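Local coordinates for protein bacterial leucyl aminopeptidase (Legionella pneumophila, PDB 6ESL) that cleaves amino-terminal residues from peptides as a secreted zinc aminopeptidase of the M28 family, probably aiding nutrient acquisition during intracellular infection of amoebas, at residues B[218-223]-B[364-369]; B[283-288]-B[349-354]; B[287-292]-B[373-378]; B[296-301]-B[323-328]. All coordinates share one frame; numbering follows the deposited sequence.

Contact 1: B[218-223]-B[364-369]. With ZN (zinc ion), chain E; ZN (zinc ion), chain F.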
loop_
_atom_site.group_PDB
_atom_site.type_symbol
_atom_site.label_atom_id
_atom_site.label_comp_id
_atom_site.label_asym_id
_atom_site.label_seq_id
_atom_site.Cartn_x
_atom_site.Cartn_y
_atom_site.Cartn_z
ATOM N N PRO B 218 29.296 9.627 15.230
ATOM C CA PRO B 218 28.880 8.427 15.984
ATOM C C PRO B 218 27.774 7.595 15.308
ATOM O O PRO B 218 27.676 6.396 15.525
ATOM C CB PRO B 218 28.350 8.984 17.320
ATOM C CG PRO B 218 28.652 10.412 17.295
ATOM C CD PRO B 218 28.979 10.882 15.905
ATOM N N GLY B 219 26.955 8.233 14.515
ATOM C CA GLY B 219 25.934 7.513 13.768
ATOM C C GLY B 219 25.072 6.595 14.554
ATOM O O GLY B 219 24.838 5.474 14.160
ATOM N N ALA B 220 24.614 7.058 15.713
ATOM C CA ALA B 220 23.871 6.187 16.565
ATOM C C ALA B 220 22.534 5.760 15.928
ATOM O O ALA B 220 22.196 4.582 15.856
ATOM C CB ALA B 220 23.694 6.861 17.925
ATOM N N GLY B 221 21.722 6.759 15.648
ATOM C CA GLY B 221 20.439 6.564 14.982
ATOM C C GLY B 221 20.636 6.072 13.571
ATOM O O GLY B 221 20.106 4.996 13.200
ATOM N N ASP B 222 21.420 6.831 12.835
ATOM C CA ASP B 222 21.691 6.425 11.473
ATOM C C ASP B 222 23.078 5.966 11.216
ATOM O O ASP B 222 23.974 6.784 11.033
ATOM C CB ASP B 222 21.381 7.700 10.664
ATOM C CG ASP B 222 21.405 7.509 9.173
ATOM O OD1 ASP B 222 21.324 6.361 8.673
ATOM O OD2 ASP B 222 21.506 8.542 8.492
ATOM N N ASP B 223 23.276 4.639 10.998
ATOM C CA ASP B 223 22.333 3.535 11.206
ATOM C C ASP B 223 22.975 2.503 12.113
ATOM O O ASP B 223 22.808 1.294 11.933
ATOM C CB ASP B 223 21.921 2.900 9.901
ATOM C CG ASP B 223 20.855 1.876 10.066
ATOM O OD1 ASP B 223 20.065 1.926 11.020
ATOM O OD2 ASP B 223 20.752 1.011 9.145
ATOM N N SER B 364 27.549 15.201 14.374
ATOM C CA SER B 364 28.211 14.645 15.559
ATOM C C SER B 364 27.301 14.501 16.716
ATOM O O SER B 364 27.668 13.847 17.629
ATOM C CB SER B 364 29.372 15.596 16.030
ATOM O OG SER B 364 30.203 15.729 14.900
ATOM N N SER B 365 26.120 15.071 16.682
ATOM C CA SER B 365 25.193 14.905 17.806
ATOM C C SER B 365 24.305 13.681 17.656
ATOM O O SER B 365 23.389 13.533 18.428
ATOM C CB SER B 365 24.313 16.127 17.887
ATOM O OG SER B 365 25.049 17.223 18.275
ATOM N N ASP B 366 24.514 12.858 16.633
ATOM C CA ASP B 366 23.698 11.687 16.432
ATOM C C ASP B 366 24.254 10.655 17.378
ATOM O O ASP B 366 24.906 9.742 17.015
ATOM C CB ASP B 366 23.667 11.207 14.970
ATOM C CG ASP B 366 22.802 9.964 14.756
ATOM O OD1 ASP B 366 22.097 9.515 15.649
ATOM O OD2 ASP B 366 22.857 9.405 13.695
ATOM N N LYS B 367 23.876 10.847 18.630
ATOM C CA LYS B 367 24.332 10.048 19.741
ATOM C C LYS B 367 23.317 9.119 20.375
ATOM O O LYS B 367 22.164 9.398 20.430
ATOM C CB LYS B 367 24.888 10.958 20.829
ATOM C CG LYS B 367 26.150 11.687 20.453
ATOM C CD LYS B 367 26.613 12.612 21.541
ATOM C CE LYS B 367 27.493 13.692 20.980
ATOM N NZ LYS B 367 27.907 14.718 21.961
ATOM N N MET B 368 23.855 8.097 21.003
ATOM C CA MET B 368 23.145 7.018 21.627
ATOM C C MET B 368 22.133 7.466 22.690
ATOM O O MET B 368 21.048 6.952 22.796
ATOM C CB MET B 368 24.202 6.244 22.346
ATOM C CG MET B 368 25.137 5.565 21.462
ATOM S SD MET B 368 26.382 4.761 22.426
ATOM C CE MET B 368 25.339 3.506 23.027
ATOM N N ASP B 369 22.498 8.475 23.448
ATOM C CA ASP B 369 21.683 9.015 24.514
ATOM C C ASP B 369 20.378 9.654 24.105
ATOM O O ASP B 369 19.548 9.854 24.935
ATOM C CB ASP B 369 22.497 9.912 25.420
ATOM C CG ASP B 369 23.464 9.134 26.256
ATOM O OD1 ASP B 369 23.332 7.917 26.355
ATOM O OD2 ASP B 369 24.374 9.728 26.818
HETATM ZN ZN ZN E . 21.390 7.895 6.095
HETATM ZN ZN ZN F . 20.456 5.587 7.093
HETATM O O HOH W 1 24.186 10.173 11.562
HETATM O O HOH W 2 18.801 7.015 7.198
#
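A buried contact built on one aspartate joins the first turn of helix 220-239, which carries a bridging zinc ligand, to the segment 364-369, loop passing into a 3-10 turn, ahead of helix 373-391 of the M28 peptidase fold. Gly-219 takes the N-cap position with positive phi. Asp-366, at the centre of an inverse gamma turn, grips the next three backbone N-H groups. Its own carbonyl O accepts from Ala-220 N at 3.0 Å, the donor standing above the carbonyl plane. Its CG is anti to the backbone N (chi1 180°), which brings the carboxylate to the N-H groups of the helix start. There OD1 takes Gly-221 N at 2.8 Å from above the carboxylate plane, while OD2 uses its syn lone pair for Asp-222 N at 3.1 Å, an almost straight bond (170°). A negative group at the helix N-terminus would be favoured by the helix dipole. Van der Waals contacts flank this grip: Ala-220 CB sits 3.3 Å from Met-368 N and makes an apolar contact with Met-368 CG, and the ring of Pro-218 lies against the carbonyls of Ser-364 and Asp-366. Met-368 and Ala-220 also pack on helix 130-142. Asp-366 is thus a second-shell residue, fixing the backbone of Asp-222, whose peptide bond to Asp-223 is cis. Asp-222 spans the two zinc ions of the cocatalytic site, completed by His-209 and Asp-284 at one metal and Glu-257 at the other. OD1 lies 2.0 Å from the zinc of chain F, and OD2 reaches the zinc of chain E at 2.5 Å.

Contact 2: B[283-288]-B[349-354]. With ZN (zinc ion), chain F.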
loop_
_atom_site.group_PDB
_atom_site.type_symbol
_atom_site.label_atom_id
_atom_site.label_comp_id
_atom_site.label_asym_id
_atom_site.label_seq_id
_atom_site.Cartn_x
_atom_site.Cartn_y
_atom_site.Cartn_z
ATOM N N PHE B 283 16.328 -2.147 7.716
ATOM C CA PHE B 283 16.328 -1.407 9.011
ATOM C C PHE B 283 17.305 -0.254 8.979
ATOM O O PHE B 283 18.572 -0.469 9.057
ATOM C CB PHE B 283 16.587 -2.364 10.160
ATOM C CG PHE B 283 15.501 -3.354 10.362
ATOM C CD1 PHE B 283 14.388 -3.047 11.171
ATOM C CD2 PHE B 283 15.527 -4.559 9.750
ATOM C CE1 PHE B 283 13.338 -3.950 11.323
ATOM C CE2 PHE B 283 14.532 -5.473 9.939
ATOM C CZ PHE B 283 13.395 -5.122 10.677
ATOM N N ASP B 284 16.727 0.919 8.749
ATOM C CA ASP B 284 17.447 2.162 8.743
ATOM C C ASP B 284 16.755 3.085 9.731
ATOM O O ASP B 284 15.693 3.647 9.461
ATOM C CB ASP B 284 17.430 2.787 7.348
ATOM C CG ASP B 284 18.186 4.099 7.288
ATOM O OD1 ASP B 284 18.726 4.524 8.331
ATOM O OD2 ASP B 284 18.240 4.707 6.198
ATOM N N MET B 285 17.389 3.224 10.882
ATOM C CA MET B 285 16.972 4.103 11.962
ATOM C C MET B 285 15.832 3.414 12.728
ATOM O O MET B 285 14.646 3.334 12.307
ATOM C CB MET B 285 16.673 5.549 11.573
ATOM C CG MET B 285 17.760 6.165 10.745
ATOM S SD MET B 285 17.536 7.863 10.284
ATOM C CE MET B 285 15.943 7.855 9.472
ATOM N N THR B 286 16.223 2.887 13.878
ATOM C CA THR B 286 15.328 2.080 14.731
ATOM C C THR B 286 15.235 2.564 16.182
ATOM O O THR B 286 14.603 1.912 17.036
ATOM C CB THR B 286 15.815 0.617 14.771
ATOM O OG1 THR B 286 17.067 0.523 15.422
ATOM C CG2 THR B 286 15.823 -0.025 13.392
ATOM N N GLY B 287 15.831 3.714 16.474
ATOM C CA GLY B 287 15.922 4.151 17.865
ATOM C C GLY B 287 15.371 5.474 18.329
ATOM O O GLY B 287 15.212 5.673 19.513
ATOM N N TYR B 288 15.131 6.406 17.424
ATOM C CA TYR B 288 14.665 7.717 17.835
ATOM C C TYR B 288 13.220 7.771 17.806
ATOM O O TYR B 288 12.562 7.359 16.795
ATOM C CB TYR B 288 15.289 8.809 16.932
ATOM C CG TYR B 288 14.771 10.225 17.264
ATOM C CD1 TYR B 288 15.398 11.034 18.253
ATOM C CD2 TYR B 288 13.698 10.755 16.557
ATOM C CE1 TYR B 288 14.916 12.329 18.511
ATOM C CE2 TYR B 288 13.231 12.023 16.822
ATOM C CZ TYR B 288 13.859 12.778 17.814
ATOM O OH TYR B 288 13.318 14.002 18.065
ATOM N N PRO B 349 10.382 -0.535 7.413
ATOM C CA PRO B 349 9.826 0.068 8.592
ATOM C C PRO B 349 10.846 1.009 9.253
ATOM O O PRO B 349 12.057 0.738 9.147
ATOM C CB PRO B 349 9.596 -1.124 9.487
ATOM C CG PRO B 349 10.725 -2.086 9.123
ATOM C CD PRO B 349 11.134 -1.773 7.720
ATOM N N CYS B 350 10.383 2.079 9.904
ATOM C CA CYS B 350 11.277 3.105 10.421
ATOM C C CYS B 350 10.766 3.775 11.661
ATOM O O CYS B 350 9.615 3.673 12.040
ATOM C CB CYS B 350 11.607 4.143 9.272
ATOM S SG CYS B 350 12.855 5.407 9.587
ATOM N N GLU B 351 11.707 4.330 12.377
ATOM C CA GLU B 351 11.502 4.862 13.722
ATOM C C GLU B 351 10.570 6.062 13.809
ATOM O O GLU B 351 9.917 6.264 14.854
ATOM C CB GLU B 351 12.845 5.270 14.359
ATOM C CG GLU B 351 13.552 6.402 13.552
ATOM C CD GLU B 351 14.957 6.792 14.019
ATOM O OE1 GLU B 351 15.586 5.970 14.676
ATOM O OE2 GLU B 351 15.369 7.936 13.705
ATOM N N THR B 352 10.509 6.863 12.757
ATOM C CA THR B 352 9.666 8.037 12.709
ATOM C C THR B 352 9.090 8.207 11.308
ATOM O O THR B 352 9.534 7.599 10.337
ATOM C CB THR B 352 10.425 9.364 12.987
ATOM O OG1 THR B 352 11.413 9.544 11.985
ATOM C CG2 THR B 352 11.205 9.350 14.285
ATOM N N SER B 353 8.170 9.125 11.195
ATOM C CA SER B 353 7.820 9.607 9.860
ATOM C C SER B 353 8.985 10.400 9.282
ATOM O O SER B 353 9.910 10.842 9.986
ATOM C CB SER B 353 6.581 10.548 9.928
ATOM O OG SER B 353 6.982 11.802 10.549
ATOM N N PHE B 354 8.859 10.682 8.010
ATOM C CA PHE B 354 9.791 11.565 7.292
ATOM C C PHE B 354 9.782 13.000 7.818
ATOM O O PHE B 354 10.854 13.567 8.128
ATOM C CB PHE B 354 9.510 11.581 5.786
ATOM C CG PHE B 354 10.483 12.470 5.045
ATOM C CD1 PHE B 354 11.828 12.052 4.841
ATOM C CD2 PHE B 354 10.074 13.767 4.617
ATOM C CE1 PHE B 354 12.736 12.866 4.231
ATOM C CE2 PHE B 354 11.009 14.609 3.987
ATOM C CZ PHE B 354 12.332 14.154 3.801
HETATM ZN ZN ZN F . 20.456 5.587 7.093
HETATM O O HOH W 3 14.428 1.027 10.382
HETATM O O HOH W 2 18.801 7.015 7.198
#
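Glu-351 forms the tight centre of this buried contact between the loop 283-288, which follows strand 277-282, and the end of strand 346-350 with the loop after it. Its CG takes the crowded position between backbone N and carbonyl carbon (chi1 62°), and the extended chain beyond pushes the carboxylate into the bend of the loop. OE1 is gripped twice: Gly-287 N comes to its anti lone pair at 2.9 Å, and Tyr-288 N stands high above the carboxylate plane at 2.8 Å, in a nearly straight bond (176°). The same side chain packs tightly against the loop, crossing Met-285 obliquely, with Met-285 CB only 3.2 Å from Glu-351 CD and Tyr-288 CB against OE2. Glu-351 N returns a bond to Met-285 O, 3.1 Å away and bent to 136°. Packing slackens toward both ends. Near Phe-283, a water fills in between the backbones, donating to Met-285 O and to Pro-349 O (2.7 Å) and weakly accepting from Asp-284 N, while Phe-283 CE1 merely brushes Pro-349 CG at 3.9 Å. At the other end, Thr-352 CG2 meets the edge of the partly exposed Tyr-288 ring at CD2, and Met-285, also partly exposed, lays CE loosely on Cys-350 SG. Asp-284, its CG anti to the backbone N, binds the zinc of chain F through both oxygens, OD1 at 2.4 Å; Ser-334 also holds OD2. Loops following the C-terminal ends of neighbouring parallel strands, one carrying a metal-binding aspartate, are characteristic of the dinuclear zinc site of M28 aminopeptidases.

Contact 3: B[287-292]-B[373-378]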
loop_
_atom_site.group_PDB
_atom_site.type_symbol
_atom_site.label_atom_id
_atom_site.label_comp_id
_atom_site.label_asym_id
_atom_site.label_seq_id
_atom_site.Cartn_x
_atom_site.Cartn_y
_atom_site.Cartn_z
ATOM N N GLY B 287 15.831 3.714 16.474
ATOM C CA GLY B 287 15.922 4.151 17.865
ATOM C C GLY B 287 15.371 5.474 18.329
ATOM O O GLY B 287 15.212 5.673 19.513
ATOM N N TYR B 288 15.131 6.406 17.424
ATOM C CA TYR B 288 14.665 7.717 17.835
ATOM C C TYR B 288 13.220 7.771 17.806
ATOM O O TYR B 288 12.562 7.359 16.795
ATOM C CB TYR B 288 15.289 8.809 16.932
ATOM C CG TYR B 288 14.771 10.225 17.264
ATOM C CD1 TYR B 288 15.398 11.034 18.253
ATOM C CD2 TYR B 288 13.698 10.755 16.557
ATOM C CE1 TYR B 288 14.916 12.329 18.511
ATOM C CE2 TYR B 288 13.231 12.023 16.822
ATOM C CZ TYR B 288 13.859 12.778 17.814
ATOM O OH TYR B 288 13.318 14.002 18.065
ATOM N N ARG B 289 12.623 8.276 18.907
ATOM C CA ARG B 289 11.207 8.481 19.000
ATOM C C ARG B 289 10.940 9.951 19.025
ATOM O O ARG B 289 11.612 10.711 19.716
ATOM C CB ARG B 289 10.612 7.829 20.278
ATOM C CG ARG B 289 10.333 6.335 20.149
ATOM C CD ARG B 289 9.706 5.817 21.432
ATOM N NE ARG B 289 9.448 4.394 21.322
ATOM C CZ ARG B 289 8.951 3.665 22.303
ATOM N NH1 ARG B 289 8.629 4.265 23.455
ATOM N NH2 ARG B 289 8.722 2.373 22.104
ATOM N N ASN B 290 9.980 10.374 18.223
ATOM C CA ASN B 290 9.654 11.765 18.273
ATOM C C ASN B 290 9.119 12.203 19.643
ATOM O O ASN B 290 9.240 13.352 20.071
ATOM C CB ASN B 290 8.580 11.971 17.221
ATOM C CG ASN B 290 8.564 13.345 16.786
ATOM O OD1 ASN B 290 9.625 13.811 16.253
ATOM N ND2 ASN B 290 7.459 14.029 17.052
ATOM N N ASP B 291 8.358 11.295 20.241
ATOM C CA ASP B 291 7.755 11.468 21.584
ATOM C C ASP B 291 8.082 10.146 22.278
ATOM O O ASP B 291 7.622 9.098 21.844
ATOM C CB ASP B 291 6.290 11.713 21.352
ATOM C CG ASP B 291 5.459 11.742 22.619
ATOM O OD1 ASP B 291 5.974 11.558 23.753
ATOM O OD2 ASP B 291 4.238 11.959 22.428
ATOM N N ALA B 292 8.813 10.205 23.375
ATOM C CA ALA B 292 9.238 9.018 24.097
ATOM C C ALA B 292 8.023 8.118 24.481
ATOM O O ALA B 292 8.149 6.931 24.496
ATOM C CB ALA B 292 10.079 9.404 25.339
ATOM N N LEU B 373 15.736 2.594 23.799
ATOM C CA LEU B 373 16.111 1.190 23.676
ATOM C C LEU B 373 14.913 0.307 23.470
ATOM O O LEU B 373 15.021 -0.693 22.740
ATOM C CB LEU B 373 16.988 0.727 24.874
ATOM C CG LEU B 373 17.402 -0.719 24.925
ATOM C CD1 LEU B 373 18.171 -1.053 23.661
ATOM C CD2 LEU B 373 18.314 -0.850 26.188
ATOM N N GLU B 374 13.763 0.689 23.997
ATOM C CA GLU B 374 12.565 -0.090 23.762
ATOM C C GLU B 374 12.233 -0.055 22.225
ATOM O O GLU B 374 11.858 -1.047 21.688
ATOM C CB GLU B 374 11.395 0.470 24.533
ATOM C CG GLU B 374 10.146 -0.345 24.375
ATOM C CD GLU B 374 9.005 0.186 25.200
ATOM O OE1 GLU B 374 8.978 -0.133 26.396
ATOM O OE2 GLU B 374 8.153 0.926 24.674
ATOM N N HIS B 375 12.371 1.096 21.593
ATOM C CA HIS B 375 12.124 1.225 20.146
ATOM C C HIS B 375 13.076 0.311 19.360
ATOM O O HIS B 375 12.662 -0.469 18.591
ATOM C CB HIS B 375 12.370 2.655 19.728
ATOM C CG HIS B 375 11.402 3.181 18.711
ATOM N ND1 HIS B 375 11.730 4.146 17.792
ATOM C CD2 HIS B 375 10.099 2.910 18.512
ATOM C CE1 HIS B 375 10.680 4.433 17.059
ATOM N NE2 HIS B 375 9.677 3.694 17.474
ATOM N N MET B 376 14.353 0.339 19.692
ATOM C CA MET B 376 15.344 -0.488 19.011
ATOM C C MET B 376 15.047 -1.939 19.183
ATOM O O MET B 376 15.224 -2.721 18.304
ATOM C CB MET B 376 16.755 -0.179 19.490
ATOM C CG MET B 376 17.258 1.174 19.066
ATOM S SD MET B 376 18.994 1.553 19.309
ATOM C CE MET B 376 19.093 1.787 21.066
ATOM N N THR B 377 14.607 -2.286 20.371
ATOM C CA THR B 377 14.214 -3.689 20.689
ATOM C C THR B 377 12.986 -4.130 19.858
ATOM O O THR B 377 12.909 -5.237 19.321
ATOM C CB THR B 377 13.950 -3.844 22.223
ATOM O OG1 THR B 377 15.135 -3.486 22.927
ATOM C CG2 THR B 377 13.587 -5.177 22.572
ATOM N N ASN B 378 12.031 -3.226 19.705
ATOM C CA ASN B 378 10.843 -3.489 18.890
ATOM C C ASN B 378 11.177 -3.769 17.424
ATOM O O ASN B 378 10.607 -4.678 16.815
ATOM C CB ASN B 378 9.817 -2.329 19.031
ATOM C CG ASN B 378 9.012 -2.391 20.334
ATOM O OD1 ASN B 378 8.301 -1.388 20.719
ATOM N ND2 ASN B 378 9.108 -3.527 21.056
HETATM O O HOH W 4 7.101 3.298 25.597
#
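The His-375 imidazole and the Arg-289 guanidinium, their planes 81° apart, carry this contact between the loop 287-292 and the first turns of helix 373-391 in the M28 peptidase fold. Over one face of the imidazole lies Arg-289 CG, 3.5 Å from the ring centroid and only 9° off the normal, a CH-pi contact; Gly-287 C stands at the ring's edge. The ring also meets Phe-379, one helical turn on, edge-to-face, and NE2 makes a weak hydrogen bond to Thr-296 O. Around the guanidinium, the partners gather at the edge: His-375 CD2 beside NE at 3.2 Å, Glu-374 OE2 at NH2, and Ala-292 O at NH1. The Arg-289 chain, with CG beside the backbone N, runs extended from CG to NE, so that it passes across the imidazole before its tip reaches the helix. There NH2 and OE2 of Glu-374 form a salt bridge at 3.0 Å, using the anti lone pair of OE2, with the two planes 65° apart. NH1 donates in plane to Ala-292 O at 2.9 Å, which ties the tip back to its own loop and holds its rotation. Deeper in, Gly-287 CA rests on Met-376 CG at 3.5 Å, a close fit where glycine brings backbone directly against the helix; beyond it Met-376 packs on Trp-134 and Leu-137 of helix 130-142. The charged pair lies at the exposed end, where one water accepts from Arg-289 NH1 and donates to Glu-374 OE2, 2.8 Å from that oxygen.

Contact 4: B[296-301]-B[323-328]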
loop_
_atom_site.group_PDB
_atom_site.type_symbol
_atom_site.label_atom_id
_atom_site.label_comp_id
_atom_site.label_asym_id
_atom_site.label_seq_id
_atom_site.Cartn_x
_atom_site.Cartn_y
_atom_site.Cartn_z
ATOM N N THR B 296 4.642 4.140 18.190
ATOM C CA THR B 296 4.323 3.935 16.811
ATOM C C THR B 296 5.549 3.599 15.951
ATOM O O THR B 296 6.628 4.246 16.090
ATOM C CB THR B 296 3.669 5.229 16.265
ATOM O OG1 THR B 296 2.448 5.531 16.974
ATOM C CG2 THR B 296 3.336 5.116 14.751
ATOM N N MET B 297 5.389 2.627 15.075
ATOM C CA MET B 297 6.376 2.282 14.084
ATOM C C MET B 297 5.805 2.630 12.709
ATOM O O MET B 297 4.645 2.496 12.485
ATOM C CB MET B 297 6.774 0.775 14.197
ATOM C CG MET B 297 7.439 0.465 15.564
ATOM S SD MET B 297 7.501 -1.339 15.901
ATOM C CE MET B 297 8.926 -1.692 14.929
ATOM N N TRP B 298 6.664 3.077 11.806
ATOM C CA TRP B 298 6.283 3.686 10.533
ATOM C C TRP B 298 6.640 2.761 9.379
ATOM O O TRP B 298 7.746 2.276 9.307
ATOM C CB TRP B 298 6.957 5.057 10.411
ATOM C CG TRP B 298 6.407 6.019 11.382
ATOM C CD1 TRP B 298 6.822 6.178 12.719
ATOM C CD2 TRP B 298 5.373 7.006 11.179
ATOM N NE1 TRP B 298 6.085 7.170 13.304
ATOM C CE2 TRP B 298 5.230 7.721 12.385
ATOM C CE3 TRP B 298 4.624 7.413 10.081
ATOM C CZ2 TRP B 298 4.323 8.729 12.547
ATOM C CZ3 TRP B 298 3.727 8.502 10.243
ATOM C CH2 TRP B 298 3.604 9.133 11.450
ATOM N N VAL B 299 5.709 2.551 8.452
ATOM C CA VAL B 299 5.947 1.772 7.276
ATOM C C VAL B 299 6.042 2.747 6.132
ATOM O O VAL B 299 5.067 3.543 5.882
ATOM C CB VAL B 299 4.810 0.713 7.088
ATOM C CG1 VAL B 299 4.935 -0.066 5.790
ATOM C CG2 VAL B 299 4.876 -0.326 8.190
ATOM N N PHE B 300 7.162 2.707 5.405
ATOM C CA PHE B 300 7.419 3.581 4.289
ATOM C C PHE B 300 6.820 3.014 2.996
ATOM O O PHE B 300 6.957 1.877 2.673
ATOM C CB PHE B 300 8.878 4.015 4.152
ATOM C CG PHE B 300 9.203 5.112 5.086
ATOM C CD1 PHE B 300 9.187 4.877 6.478
ATOM C CD2 PHE B 300 9.235 6.428 4.677
ATOM C CE1 PHE B 300 9.317 5.930 7.417
ATOM C CE2 PHE B 300 9.364 7.500 5.610
ATOM C CZ PHE B 300 9.486 7.236 6.963
ATOM N N THR B 301 6.003 3.853 2.375
ATOM C CA THR B 301 5.263 3.482 1.180
ATOM C C THR B 301 5.888 3.825 -0.176
ATOM O O THR B 301 5.342 3.440 -1.212
ATOM C CB THR B 301 3.832 4.038 1.269
ATOM O OG1 THR B 301 3.875 5.468 1.216
ATOM C CG2 THR B 301 3.195 3.614 2.589
ATOM N N PRO B 323 1.092 1.009 17.684
ATOM C CA PRO B 323 0.450 1.529 16.468
ATOM C C PRO B 323 1.438 1.516 15.238
ATOM O O PRO B 323 2.669 1.507 15.369
ATOM C CB PRO B 323 0.062 2.963 16.867
ATOM C CG PRO B 323 0.018 2.963 18.435
ATOM C CD PRO B 323 1.181 2.021 18.759
ATOM N N VAL B 324 0.851 1.532 14.047
ATOM C CA VAL B 324 1.522 1.636 12.786
ATOM C C VAL B 324 1.035 2.886 12.094
ATOM O O VAL B 324 -0.130 3.211 12.177
ATOM C CB VAL B 324 1.136 0.509 11.856
ATOM C CG1 VAL B 324 1.886 0.611 10.522
ATOM C CG2 VAL B 324 1.489 -0.822 12.500
ATOM N N ASP B 325 1.900 3.596 11.442
ATOM C CA ASP B 325 1.467 4.718 10.618
ATOM C C ASP B 325 2.431 4.664 9.383
ATOM O O ASP B 325 3.337 3.820 9.307
ATOM C CB ASP B 325 1.537 6.006 11.391
ATOM C CG ASP B 325 0.604 7.113 10.828
ATOM O OD1 ASP B 325 0.128 6.972 9.686
ATOM O OD2 ASP B 325 0.362 8.101 11.536
ATOM N N TYR B 326 2.146 5.505 8.417
ATOM C CA TYR B 326 2.689 5.449 7.036
ATOM C C TYR B 326 3.307 6.771 6.614
ATOM O O TYR B 326 2.853 7.886 6.981
ATOM C CB TYR B 326 1.557 5.100 6.035
ATOM C CG TYR B 326 0.830 3.842 6.412
ATOM C CD1 TYR B 326 1.315 2.577 6.111
ATOM C CD2 TYR B 326 -0.298 3.923 7.224
ATOM C CE1 TYR B 326 0.658 1.418 6.572
ATOM C CE2 TYR B 326 -0.932 2.782 7.695
ATOM C CZ TYR B 326 -0.474 1.539 7.345
ATOM O OH TYR B 326 -1.182 0.398 7.811
ATOM N N SER B 327 4.424 6.656 5.889
ATOM C CA SER B 327 5.182 7.812 5.389
ATOM C C SER B 327 6.082 7.475 4.185
ATOM O O SER B 327 6.367 6.306 3.927
ATOM C CB SER B 327 6.020 8.428 6.511
ATOM O OG SER B 327 6.757 9.543 6.045
ATOM N N ARG B 328 6.492 8.515 3.491
ATOM C CA ARG B 328 7.323 8.421 2.308
ATOM C C ARG B 328 8.619 9.146 2.544
ATOM O O ARG B 328 8.626 10.140 3.175
ATOM C CB ARG B 328 6.608 9.057 1.129
ATOM C CG ARG B 328 5.369 8.319 0.696
ATOM C CD ARG B 328 4.844 8.865 -0.613
ATOM N NE ARG B 328 3.664 9.651 -0.419
ATOM C CZ ARG B 328 3.087 10.424 -1.331
ATOM N NH1 ARG B 328 1.990 11.089 -1.003
ATOM N NH2 ARG B 328 3.590 10.573 -2.539
#
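Five backbone hydrogen bonds pair strands 297-300 and 324-327 side by side in parallel, the two strands of a beta-alpha-beta crossover through helix 306-320. The ladder alternates: Met-297 N and Val-299 N donate to Pro-323 O and Asp-325 O, the latter at 2.8 Å, while Asp-325 N and Ser-327 N return bonds to Met-297 O and Val-299 O. Thr-301 N closes the series on Ser-327 O. The short segments cross at -38°, a marked twist. Next come the side chains of the Trp-298 and Phe-300 face. Asp-325 lies alongside the indole, CB 3.6 Å from the centroid of its six-membered ring and the carboxylate nearly parallel to it (13°), while Thr-296 CG2 also lies over an indole face. Two residues along, Ser-327 CB lies over a face of the Phe-300 ring, a CH-pi contact. On the other face the contacts are mainly apolar, with Val-299 CG2 against Val-324 CG1 at 3.9 Å and Val-299 CB beside Tyr-326 CD1. Helix 306-320 covers this side, its Ser-309, Ala-313 and Ile-316 meeting Val-299, Tyr-326 and Val-324. Further out, strand 346-350 continues the sheet beyond 297-300, and Ser-327 OG receives Phe-354 N. Strand 324-327 is outermost in the chain's sheet and faces the second subunit: Tyr-326 packs on Tyr-326 of that subunit, whose Lys-314 forms a salt bridge with Asp-325 OD1. That oxygen is held within its own strand as well, since Tyr-326 N donates to Asp-325 OD1 at 2.8 Å from above the carboxylate plane.

Contacts 1 and 2 form the buried, metal-bearing part: both supply ligands to the zinc of chain F, and they meet where Asp-223 OD1 accepts from Met-285 N. Each uses a buried carboxylate to collect backbone N-H groups. Contact 3 shares Gly-287 and Tyr-288 with contact 2 but carries the same loop outward onto helix 373-391, trading backbone capture for a solvent-side salt bridge and a CH-pi contact. Contact 4, nested within the chain loops closed by the other three, is a regular parallel ladder at the sheet margin and the subunit interface. It joins contact 2 through Cys-350 N and Trp-298 O, whereas contact 1 lies about 12 Å away at nearest atoms.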